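Variable region-containing chitin-binding protein 3 (Branchiostoma floridae, PDB 2FBO) acts as an immune-type receptor of amphioxus, here its two tandem V-type immunoglobulin domains, in a longer protein that probably binds chitin. Local coordinates at residues 10-15 against 123-128; 39-44 against 236-241; 102-107 against 240-245; 158-163 against 230-235. All blocks are in the same frame, centred on the assembly; numbering follows the deposited sequence.

Contact 1. Residues 10-15 against 123-128; sequences TEVEVH and KSVVLK
Thr-10 starts the pairing with Val-126: its carbonyl O accepts the Val-126 N at 3.0 Å. From there strand 11-14 runs parallel to 123-128, the axes 17° apart, as the A' strand does beside the G strand at the sheet edge of a V-set immunoglobulin domain. The Glu-11 carboxylate crosses the Lys-128 methylenes at a slant, OE2 3.1 Å from Lys-128 CD. The same OE2 is 4.6 Å from Lys-128 NZ, too far for a salt bridge, though the opposite charges probably still attract. Val-12 turns to the other face of the sheet, where its CG2 meets Val-125 CG1 at 4.2 Å and it also touches Val-20 and Leu-22 of strand 20-28. Both its N and its O engage strand 123-128, bonding to Val-126 O and Lys-128 N. Glu-13 returns to the face of Glu-11 and makes the salt bridge, OE1 to Lys-128 NZ at 3.5 Å, while OE2 is taken by Thr-130 OG1. Two bends in the lysine (chi3 58°, chi4 69°) curl NZ round to that carboxylate. Val-14 closes the series: its N bonds to Lys-128 O at 2.9 Å, and its CG1 packs on Leu-127 CD2 at 3.9 Å. The chemistry divides by face: Val-12, Val-14 and Leu-127 pack toward strand 20-28, while Val-126 shares the other face with the two glutamates and Lys-128, whose charge both acids probably offset.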
loop_
_atom_site.group_PDB
_atom_site.type_symbol
_atom_site.label_atom_id
_atom_site.label_comp_id
_atom_site.label_asym_id
_atom_site.label_seq_id
_atom_site.Cartn_x
_atom_site.Cartn_y
_atom_site.Cartn_z
ATOM N N THR A 10 11.100 6.979 -0.175
ATOM C CA THR A 10 10.676 6.150 0.943
ATOM C C THR A 10 10.474 7.060 2.146
ATOM O O THR A 10 9.718 6.745 3.064
ATOM C CB THR A 10 11.755 5.116 1.293
ATOM O OG1 THR A 10 12.931 5.799 1.743
ATOM C CG2 THR A 10 12.107 4.281 0.072
ATOM N N GLU A 11 11.154 8.201 2.120
ATOM C CA GLU A 11 11.092 9.167 3.209
ATOM C C GLU A 11 11.341 10.582 2.690
ATOM O O GLU A 11 12.175 10.789 1.811
ATOM C CB GLU A 11 12.149 8.809 4.256
ATOM C CG GLU A 11 12.321 9.817 5.374
ATOM C CD GLU A 11 13.518 9.498 6.255
ATOM O OE1 GLU A 11 13.511 8.439 6.917
ATOM O OE2 GLU A 11 14.470 10.304 6.282
ATOM N N VAL A 12 10.607 11.549 3.231
ATOM C CA VAL A 12 10.761 12.949 2.845
ATOM C C VAL A 12 10.813 13.768 4.130
ATOM O O VAL A 12 9.944 13.631 4.988
ATOM C CB VAL A 12 9.577 13.439 1.977
ATOM C CG1 VAL A 12 9.783 14.897 1.589
ATOM C CG2 VAL A 12 9.457 12.589 0.731
ATOM N N GLU A 13 11.833 14.611 4.270
ATOM C CA GLU A 13 11.979 15.424 5.475
ATOM C C GLU A 13 11.528 16.865 5.246
ATOM O O GLU A 13 11.607 17.378 4.130
ATOM C CB GLU A 13 13.439 15.419 5.945
ATOM C CG GLU A 13 13.617 15.907 7.376
ATOM C CD GLU A 13 15.070 15.925 7.817
ATOM O OE1 GLU A 13 15.814 14.980 7.475
ATOM O OE2 GLU A 13 15.464 16.877 8.522
ATOM N N VAL A 14 11.066 17.512 6.312
ATOM C CA VAL A 14 10.591 18.888 6.230
ATOM C C VAL A 14 10.628 19.572 7.594
ATOM O O VAL A 14 10.303 18.967 8.611
ATOM C CB VAL A 14 9.140 18.937 5.693
ATOM C CG1 VAL A 14 8.217 18.137 6.613
ATOM C CG2 VAL A 14 8.672 20.379 5.581
ATOM N N HIS A 15 11.034 20.838 7.614
ATOM C CA HIS A 15 11.086 21.584 8.864
ATOM C C HIS A 15 9.669 21.930 9.285
ATOM O O HIS A 15 8.812 22.162 8.440
ATOM C CB HIS A 15 11.887 22.880 8.692
ATOM C CG HIS A 15 13.368 22.674 8.613
ATOM N ND1 HIS A 15 13.963 21.908 7.635
ATOM C CD2 HIS A 15 14.373 23.138 9.392
ATOM C CE1 HIS A 15 15.272 21.908 7.815
ATOM N NE2 HIS A 15 15.547 22.648 8.874
ATOM N N LYS A 123 1.199 2.139 -1.316
ATOM C CA LYS A 123 2.569 2.135 -0.828
ATOM C C LYS A 123 2.668 3.291 0.144
ATOM O O LYS A 123 1.893 4.252 0.041
ATOM C CB LYS A 123 3.559 2.300 -1.983
ATOM C CG LYS A 123 3.859 0.981 -2.688
ATOM C CD LYS A 123 4.926 1.136 -3.747
ATOM C CE LYS A 123 5.339 -0.215 -4.325
ATOM N NZ LYS A 123 4.193 -0.966 -4.913
ATOM N N SER A 124 3.603 3.202 1.086
ATOM C CA SER A 124 3.761 4.241 2.090
ATOM C C SER A 124 5.008 5.104 1.935
ATOM O O SER A 124 6.010 4.702 1.336
ATOM C CB SER A 124 3.757 3.628 3.492
ATOM O OG SER A 124 4.999 3.008 3.792
ATOM N N VAL A 125 4.925 6.305 2.490
ATOM C CA VAL A 125 6.032 7.253 2.463
ATOM C C VAL A 125 6.105 7.831 3.868
ATOM O O VAL A 125 5.080 8.208 4.442
ATOM C CB VAL A 125 5.781 8.394 1.452
ATOM C CG1 VAL A 125 6.969 9.339 1.432
ATOM C CG2 VAL A 125 5.543 7.818 0.065
ATOM N N VAL A 126 7.303 7.872 4.441
ATOM C CA VAL A 126 7.450 8.416 5.783
ATOM C C VAL A 126 7.683 9.915 5.714
ATOM O O VAL A 126 8.530 10.388 4.945
ATOM C CB VAL A 126 8.625 7.749 6.537
ATOM C CG1 VAL A 126 8.884 8.461 7.853
ATOM C CG2 VAL A 126 8.293 6.284 6.799
ATOM N N LEU A 127 6.901 10.658 6.493
ATOM C CA LEU A 127 7.024 12.106 6.559
ATOM C C LEU A 127 7.813 12.378 7.832
ATOM O O LEU A 127 7.339 12.128 8.941
ATOM C CB LEU A 127 5.638 12.771 6.633
ATOM C CG LEU A 127 5.558 14.296 6.445
ATOM C CD1 LEU A 127 4.101 14.704 6.224
ATOM C CD2 LEU A 127 6.126 15.015 7.650
ATOM N N LYS A 128 9.031 12.876 7.657
ATOM C CA LYS A 128 9.919 13.169 8.774
ATOM C C LYS A 128 9.974 14.665 9.040
ATOM O O LYS A 128 10.360 15.440 8.170
ATOM C CB LYS A 128 11.328 12.666 8.451
ATOM C CG LYS A 128 11.886 11.654 9.437
ATOM C CD LYS A 128 13.232 11.119 8.962
ATOM C CE LYS A 128 14.256 12.235 8.770
ATOM N NZ LYS A 128 14.688 12.845 10.060
#

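Contact 2. Residues 39-44 against 236-241; sequences WLKGAS and QGELDA
This is a contact between domains, a salt bridge backed by small-residue packing, set at the corner that follows strand 36-41 of the first V domain, where it meets the loop that joins strands 226-233 and 241-249 of the second. Lys-41 and Glu-238 carry it. Lys-41 NZ donates to Glu-238 OE1 at 2.7 Å, on the syn side and 28° out of the carboxylate plane, and the two side chains cross at about a right angle. Glu-238 OE2 is also near, 3.2 Å from Lys-41 NZ. The lysine runs straight until chi4 (-62°), which turns its end to the acid. The loop is the FG connection, the position of CDR3 in antibody V domains, and it is tightened by a turn in which Asp-240 N bonds to Gly-237 O at 2.9 Å. That turn presents the Glu-238 CB to the backbone at Gly-42 and Ala-43, 3.5 Å from Ala-43 N. An alanine in place of Glu-238 would remove the carboxylate and would probably leave the Lys-41 ammonium without its counter-charge and the Arg-104 N, which also bonds to OE1, without this acceptor. Past the salt bridge along the segment, Ala-43 CB lies 4.4 Å from Ala-241 CB, a loose touch between methyl groups.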
loop_
_atom_site.group_PDB
_atom_site.type_symbol
_atom_site.label_atom_id
_atom_site.label_comp_id
_atom_site.label_asym_id
_atom_site.label_seq_id
_atom_site.Cartn_x
_atom_site.Cartn_y
_atom_site.Cartn_z
ATOM N N TRP A 39 -5.201 9.203 0.519
ATOM C CA TRP A 39 -3.970 9.339 1.288
ATOM C C TRP A 39 -4.410 9.064 2.727
ATOM O O TRP A 39 -5.301 9.739 3.260
ATOM C CB TRP A 39 -3.341 10.736 1.170
ATOM C CG TRP A 39 -2.438 10.887 -0.030
ATOM C CD1 TRP A 39 -2.789 11.336 -1.273
ATOM C CD2 TRP A 39 -1.048 10.528 -0.113
ATOM N NE1 TRP A 39 -1.704 11.277 -2.128
ATOM C CE2 TRP A 39 -0.625 10.787 -1.442
ATOM C CE3 TRP A 39 -0.120 10.014 0.806
ATOM C CZ2 TRP A 39 0.688 10.549 -1.874
ATOM C CZ3 TRP A 39 1.198 9.777 0.371
ATOM C CH2 TRP A 39 1.580 10.048 -0.958
ATOM N N LEU A 40 -3.788 8.064 3.346
ATOM C CA LEU A 40 -4.143 7.646 4.702
ATOM C C LEU A 40 -2.914 7.634 5.608
ATOM O O LEU A 40 -1.826 7.260 5.171
ATOM C CB LEU A 40 -4.740 6.233 4.638
ATOM C CG LEU A 40 -5.768 5.998 3.522
ATOM C CD1 LEU A 40 -5.963 4.505 3.257
ATOM C CD2 LEU A 40 -7.074 6.662 3.915
ATOM N N LYS A 41 -3.082 8.030 6.863
ATOM C CA LYS A 41 -1.962 8.055 7.804
ATOM C C LYS A 41 -2.083 6.938 8.842
ATOM O O LYS A 41 -3.072 6.859 9.573
ATOM C CB LYS A 41 -1.896 9.414 8.517
ATOM C CG LYS A 41 -0.661 9.576 9.419
ATOM C CD LYS A 41 -0.607 10.987 10.020
ATOM C CE LYS A 41 0.668 11.202 10.822
ATOM N NZ LYS A 41 0.721 10.259 11.969
ATOM N N GLY A 42 -1.075 6.077 8.904
ATOM C CA GLY A 42 -1.120 4.988 9.864
ATOM C C GLY A 42 -0.162 3.858 9.537
ATOM O O GLY A 42 0.641 3.963 8.606
ATOM N N ALA A 43 -0.257 2.778 10.308
ATOM C CA ALA A 43 0.607 1.606 10.141
ATOM C C ALA A 43 0.308 0.828 8.864
ATOM O O ALA A 43 1.188 0.164 8.307
ATOM C CB ALA A 43 0.471 0.693 11.350
ATOM N N SER A 44 -0.939 0.902 8.411
ATOM C CA SER A 44 -1.357 0.224 7.193
ATOM C C SER A 44 -2.597 0.920 6.636
ATOM O O SER A 44 -3.297 1.632 7.352
ATOM C CB SER A 44 -1.679 -1.247 7.479
ATOM O OG SER A 44 -2.743 -1.348 8.410
ATOM N N GLN A 236 4.469 -1.565 17.548
ATOM C CA GLN A 236 3.077 -1.188 17.381
ATOM C C GLN A 236 2.857 0.192 16.780
ATOM O O GLN A 236 1.737 0.532 16.405
ATOM N N GLY A 237 3.919 0.987 16.681
ATOM C CA GLY A 237 3.789 2.327 16.124
ATOM C C GLY A 237 3.647 2.326 14.613
ATOM O O GLY A 237 4.099 1.395 13.954
ATOM N N GLU A 238 3.041 3.370 14.049
ATOM C CA GLU A 238 2.859 3.427 12.600
ATOM C C GLU A 238 4.165 3.433 11.815
ATOM O O GLU A 238 4.224 2.903 10.707
ATOM C CB GLU A 238 2.005 4.641 12.204
ATOM C CG GLU A 238 2.678 5.994 12.338
ATOM C CD GLU A 238 1.704 7.131 12.063
ATOM O OE1 GLU A 238 1.961 7.945 11.159
ATOM O OE2 GLU A 238 0.672 7.199 12.757
ATOM N N LEU A 239 5.215 4.021 12.377
ATOM C CA LEU A 239 6.506 4.055 11.688
ATOM C C LEU A 239 7.181 2.690 11.751
ATOM O O LEU A 239 8.108 2.414 10.999
ATOM C CB LEU A 239 7.441 5.075 12.338
ATOM C CG LEU A 239 7.155 6.564 12.184
ATOM C CD1 LEU A 239 8.155 7.349 13.026
ATOM C CD2 LEU A 239 7.261 6.962 10.718
ATOM N N ASP A 240 6.703 1.849 12.662
ATOM C CA ASP A 240 7.271 0.520 12.891
ATOM C C ASP A 240 6.770 -0.580 11.970
ATOM O O ASP A 240 7.114 -1.749 12.156
ATOM C CB ASP A 240 7.008 0.100 14.337
ATOM C CG ASP A 240 7.624 1.053 15.339
ATOM O OD1 ASP A 240 7.216 1.017 16.517
ATOM O OD2 ASP A 240 8.520 1.829 14.947
ATOM N N ALA A 241 5.960 -0.224 10.983
ATOM C CA ALA A 241 5.447 -1.231 10.077
ATOM C C ALA A 241 5.344 -0.713 8.658
ATOM O O ALA A 241 5.195 0.489 8.428
ATOM C CB ALA A 241 4.079 -1.715 10.560
#

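Contact 3. Residues 102-107 against 240-245; sequences GGRYWC and DADRSS
Strands 103-107 and 241-245 run nearly parallel, 19° apart, but their axes stay 9.4 Å from each other, too far for backbone pairing, so side chains fill the interval. They are the F strand of the first V domain and the G strand of the second, in sheets that pack against each other at the domain interface. Arg-104, its CG swung opposite the backbone N (chi1 -170°), reaches across the gap, bends at chi3 (-69°) and brings its guanidinium against Ala-241 and Asp-242. The Ala-241 O and Asp-242 CB lie over one face of that group, the CZ being 3.0 Å from the Ala-241 O. Its charge faces Asp-242, NH1 to OD1 at 3.5 Å, but the oxygen is well out of the guanidinium plane and the pairing is electrostatic. The directed bonds go elsewhere: NH2 to Leu-239 O and Val-138 O, NH1 to Ser-124 OG, which also holds Asp-242 OD1. A leucine replacing Arg-104 would probably cost those two carbonyls the donor it supplies and Asp-242 its nearby positive charge. Trp-106, whose NE1 bonds to Gly-42 O, meets the strand obliquely: its CH2 lies 3.3 Å from Asp-242 OD1 and 3.6 Å from Arg-243 CG.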
loop_
_atom_site.group_PDB
_atom_site.type_symbol
_atom_site.label_atom_id
_atom_site.label_comp_id
_atom_site.label_asym_id
_atom_site.label_seq_id
_atom_site.Cartn_x
_atom_site.Cartn_y
_atom_site.Cartn_z
ATOM N N GLY A 102 4.292 14.148 11.557
ATOM C CA GLY A 102 5.298 13.137 11.303
ATOM C C GLY A 102 4.651 11.769 11.405
ATOM O O GLY A 102 3.796 11.554 12.253
ATOM N N GLY A 103 5.051 10.847 10.537
ATOM C CA GLY A 103 4.474 9.515 10.587
ATOM C C GLY A 103 4.500 8.822 9.243
ATOM O O GLY A 103 5.251 9.207 8.351
ATOM N N ARG A 104 3.666 7.798 9.095
ATOM C CA ARG A 104 3.616 7.032 7.861
ATOM C C ARG A 104 2.349 7.328 7.058
ATOM O O ARG A 104 1.234 7.199 7.567
ATOM C CB ARG A 104 3.719 5.538 8.194
ATOM C CG ARG A 104 3.920 4.639 6.986
ATOM C CD ARG A 104 4.190 3.207 7.415
ATOM N NE ARG A 104 5.491 3.056 8.071
ATOM C CZ ARG A 104 6.652 2.952 7.426
ATOM N NH1 ARG A 104 6.694 2.981 6.103
ATOM N NH2 ARG A 104 7.777 2.799 8.106
ATOM N N TYR A 105 2.539 7.721 5.801
ATOM C CA TYR A 105 1.437 8.065 4.911
ATOM C C TYR A 105 1.296 7.085 3.756
ATOM O O TYR A 105 2.275 6.729 3.101
ATOM C CB TYR A 105 1.632 9.478 4.345
ATOM C CG TYR A 105 1.480 10.573 5.368
ATOM C CD1 TYR A 105 2.447 10.782 6.348
ATOM C CD2 TYR A 105 0.345 11.387 5.374
ATOM C CE1 TYR A 105 2.289 11.776 7.316
ATOM C CE2 TYR A 105 0.177 12.378 6.331
ATOM C CZ TYR A 105 1.146 12.570 7.298
ATOM O OH TYR A 105 0.970 13.543 8.237
ATOM N N TRP A 106 0.063 6.678 3.494
ATOM C CA TRP A 106 -0.216 5.739 2.421
ATOM C C TRP A 106 -0.874 6.363 1.202
ATOM O O TRP A 106 -1.866 7.080 1.317
ATOM C CB TRP A 106 -1.130 4.613 2.926
ATOM C CG TRP A 106 -0.522 3.810 4.011
ATOM C CD1 TRP A 106 -0.538 4.085 5.345
ATOM C CD2 TRP A 106 0.293 2.644 3.847
ATOM N NE1 TRP A 106 0.226 3.159 6.028
ATOM C CE2 TRP A 106 0.749 2.269 5.131
ATOM C CE3 TRP A 106 0.688 1.888 2.737
ATOM C CZ2 TRP A 106 1.582 1.160 5.336
ATOM C CZ3 TRP A 106 1.522 0.780 2.941
ATOM C CH2 TRP A 106 1.957 0.434 4.234
ATOM N N CYS A 107 -0.306 6.098 0.032
ATOM C CA CYS A 107 -0.911 6.559 -1.204
ATOM C C CYS A 107 -1.639 5.339 -1.728
ATOM O O CYS A 107 -1.009 4.375 -2.166
ATOM C CB CYS A 107 0.121 6.986 -2.232
ATOM S SG CYS A 107 -0.648 7.572 -3.779
ATOM N N ASP A 240 6.703 1.849 12.662
ATOM C CA ASP A 240 7.271 0.520 12.891
ATOM C C ASP A 240 6.770 -0.580 11.970
ATOM O O ASP A 240 7.114 -1.749 12.156
ATOM C CB ASP A 240 7.008 0.100 14.337
ATOM C CG ASP A 240 7.624 1.053 15.339
ATOM O OD1 ASP A 240 7.216 1.017 16.517
ATOM O OD2 ASP A 240 8.520 1.829 14.947
ATOM N N ALA A 241 5.960 -0.224 10.983
ATOM C CA ALA A 241 5.447 -1.231 10.077
ATOM C C ALA A 241 5.344 -0.713 8.658
ATOM O O ALA A 241 5.195 0.489 8.428
ATOM C CB ALA A 241 4.079 -1.715 10.560
ATOM N N ASP A 242 5.460 -1.627 7.703
ATOM C CA ASP A 242 5.334 -1.282 6.301
ATOM C C ASP A 242 4.966 -2.530 5.524
ATOM O O ASP A 242 5.220 -3.655 5.976
ATOM C CB ASP A 242 6.626 -0.665 5.754
ATOM C CG ASP A 242 6.410 0.054 4.422
ATOM O OD1 ASP A 242 5.251 0.428 4.122
ATOM O OD2 ASP A 242 7.390 0.261 3.678
ATOM N N ARG A 243 4.340 -2.335 4.369
ATOM C CA ARG A 243 3.938 -3.453 3.533
ATOM C C ARG A 243 3.896 -3.028 2.076
ATOM O O ARG A 243 3.719 -1.850 1.764
ATOM C CB ARG A 243 2.564 -3.989 3.972
ATOM C CG ARG A 243 1.374 -3.063 3.672
ATOM C CD ARG A 243 0.032 -3.721 4.045
ATOM N NE ARG A 243 -0.141 -3.887 5.484
ATOM C CZ ARG A 243 -1.204 -4.450 6.056
ATOM N NH1 ARG A 243 -2.202 -4.908 5.313
ATOM N NH2 ARG A 243 -1.273 -4.560 7.375
ATOM N N SER A 244 4.074 -3.996 1.187
ATOM C CA SER A 244 4.060 -3.751 -0.247
ATOM C C SER A 244 3.382 -4.952 -0.899
ATOM O O SER A 244 3.419 -6.063 -0.357
ATOM C CB SER A 244 5.491 -3.601 -0.767
ATOM O OG SER A 244 5.499 -3.273 -2.140
ATOM N N SER A 245 2.767 -4.748 -2.059
ATOM C CA SER A 245 2.071 -5.849 -2.705
ATOM C C SER A 245 2.711 -6.368 -3.984
ATOM O O SER A 245 3.548 -5.708 -4.610
ATOM C CB SER A 245 0.618 -5.460 -3.001
ATOM O OG SER A 245 0.546 -4.621 -4.141
#

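Contact 4. Residues 158-163 against 230-235; sequences CPCTDC and CELATG
Cys-158 and Cys-230 both set their sulfurs opposite the backbone N (chi1 -172° and 177°), which directs both sulfurs into the space between the segments. The resulting bond, SG to SG at 2.0 Å, has a dihedral of -89°, close to the relaxed value for a disulfide. Leu-232, two residues further along strand 230-233, points the same way and fills the next position. Its CG lies 4.0 Å from Cys-158 SG. The CD1 branch reaches a second disulfide, joining Cys-160 to Cys-163 within 158-163. There Leu-232 CD1 is 3.5 Å from Cys-160 SG and equally near Cys-160 CB, which is snug for two carbons. From the far end of the loop Cys-163 CB completes the cover at 3.7 Å from the same CD1. The second cross-link thus makes a compact apolar lid over one leucine branch, while the first ties the two segments covalently. Val-140 and Val-168 also lie against Leu-232, continuing the apolar core. Trp-170 of strand 167-175 packs on both Cys-158 and Cys-230, giving the disulfide-on-tryptophan core that marks the immunoglobulin fold, in which a cystine joins the B-strand region to the F strand across the two sheets of the sandwich.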
loop_
_atom_site.group_PDB
_atom_site.type_symbol
_atom_site.label_atom_id
_atom_site.label_comp_id
_atom_site.label_asym_id
_atom_site.label_seq_id
_atom_site.Cartn_x
_atom_site.Cartn_y
_atom_site.Cartn_z
ATOM N N CYS A 158 10.605 -10.511 -0.181
ATOM C CA CYS A 158 10.168 -9.328 0.550
ATOM C C CYS A 158 11.357 -8.405 0.840
ATOM O O CYS A 158 11.695 -8.179 1.999
ATOM C CB CYS A 158 9.533 -9.763 1.875
ATOM S SG CYS A 158 8.723 -8.442 2.836
ATOM N N PRO A 159 12.000 -7.859 -0.207
ATOM C CA PRO A 159 13.151 -6.962 -0.040
ATOM C C PRO A 159 12.826 -5.836 0.933
ATOM O O PRO A 159 11.724 -5.286 0.899
ATOM C CB PRO A 159 13.394 -6.445 -1.456
ATOM C CG PRO A 159 12.934 -7.577 -2.308
ATOM C CD PRO A 159 11.654 -7.997 -1.632
ATOM N N CYS A 160 13.783 -5.482 1.787
ATOM C CA CYS A 160 13.544 -4.432 2.771
ATOM C C CYS A 160 14.787 -3.730 3.301
ATOM O O CYS A 160 15.913 -4.125 3.011
ATOM C CB CYS A 160 12.787 -5.019 3.959
ATOM S SG CYS A 160 13.648 -6.378 4.831
ATOM N N THR A 161 14.550 -2.687 4.095
ATOM C CA THR A 161 15.601 -1.898 4.728
ATOM C C THR A 161 15.185 -1.618 6.171
ATOM O O THR A 161 13.998 -1.429 6.456
ATOM C CB THR A 161 15.819 -0.559 4.000
ATOM O OG1 THR A 161 16.279 -0.809 2.666
ATOM C CG2 THR A 161 16.850 0.282 4.732
ATOM N N ASP A 162 16.162 -1.597 7.075
ATOM C CA ASP A 162 15.895 -1.357 8.486
ATOM C C ASP A 162 14.806 -2.314 8.945
ATOM O O ASP A 162 13.845 -1.914 9.606
ATOM C CB ASP A 162 15.454 0.093 8.704
ATOM C CG ASP A 162 16.588 1.078 8.504
ATOM O OD1 ASP A 162 17.576 0.994 9.261
ATOM O OD2 ASP A 162 16.498 1.927 7.594
ATOM N N CYS A 163 14.980 -3.586 8.594
ATOM C CA CYS A 163 14.022 -4.636 8.919
ATOM C C CYS A 163 14.570 -5.773 9.772
ATOM O O CYS A 163 14.027 -6.878 9.749
ATOM C CB CYS A 163 13.462 -5.224 7.624
ATOM S SG CYS A 163 14.699 -5.437 6.295
ATOM N N CYS A 230 3.426 -8.359 1.638
ATOM C CA CYS A 230 4.408 -8.721 2.646
ATOM C C CYS A 230 4.499 -7.544 3.591
ATOM O O CYS A 230 4.822 -6.429 3.171
ATOM C CB CYS A 230 5.803 -8.969 2.071
ATOM S SG CYS A 230 6.984 -9.315 3.424
ATOM N N GLU A 231 4.193 -7.787 4.859
ATOM C CA GLU A 231 4.267 -6.749 5.871
ATOM C C GLU A 231 5.318 -7.112 6.906
ATOM O O GLU A 231 5.363 -8.251 7.382
ATOM C CB GLU A 231 2.932 -6.577 6.595
ATOM C CG GLU A 231 3.055 -5.690 7.831
ATOM C CD GLU A 231 1.806 -5.665 8.679
ATOM O OE1 GLU A 231 1.392 -6.743 9.163
ATOM O OE2 GLU A 231 1.242 -4.567 8.869
ATOM N N LEU A 232 6.159 -6.140 7.239
ATOM C CA LEU A 232 7.189 -6.319 8.249
ATOM C C LEU A 232 6.874 -5.324 9.357
ATOM O O LEU A 232 6.627 -4.147 9.081
ATOM C CB LEU A 232 8.573 -6.033 7.668
ATOM C CG LEU A 232 9.004 -6.883 6.471
ATOM C CD1 LEU A 232 10.413 -6.493 6.055
ATOM C CD2 LEU A 232 8.949 -8.361 6.842
ATOM N N ALA A 233 6.860 -5.791 10.600
ATOM C CA ALA A 233 6.570 -4.919 11.732
ATOM C C ALA A 233 7.564 -5.117 12.872
ATOM O O ALA A 233 7.811 -6.244 13.309
ATOM C CB ALA A 233 5.152 -5.160 12.229
ATOM N N THR A 234 8.127 -4.010 13.349
ATOM C CA THR A 234 9.101 -4.035 14.435
ATOM C C THR A 234 8.516 -3.455 15.717
ATOM O O THR A 234 9.216 -3.327 16.720
ATOM C CB THR A 234 10.373 -3.230 14.069
ATOM O OG1 THR A 234 10.017 -1.880 13.745
ATOM C CG2 THR A 234 11.077 -3.852 12.877
ATOM N N GLY A 235 7.232 -3.105 15.674
ATOM C CA GLY A 235 6.573 -2.539 16.836
ATOM C C GLY A 235 5.124 -2.176 16.564
ATOM O O GLY A 235 4.604 -2.437 15.477
#

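From the N terminus, contact 1 closes a loop of 107 intervening residues in the first V domain, bringing 10-15 back beside 123-128. Contacts 2 and 3 open within that loop, at 39-44 and 102-107, and end in the second domain on overlapping residues, sharing Asp-240 and Ala-241; both therefore cross contact 1 and tie the two domains together. Contact 4 opens only after contact 1 has closed, and it lies within the spans of contacts 2 and 3, joining the sheets of the second domain. Strands 36-41, 103-110 and 120-129 adjoin in one sheet, linking contacts 1 to 3. Strand 226-233 neighbours 241-249, joining contact 4 to contact 3.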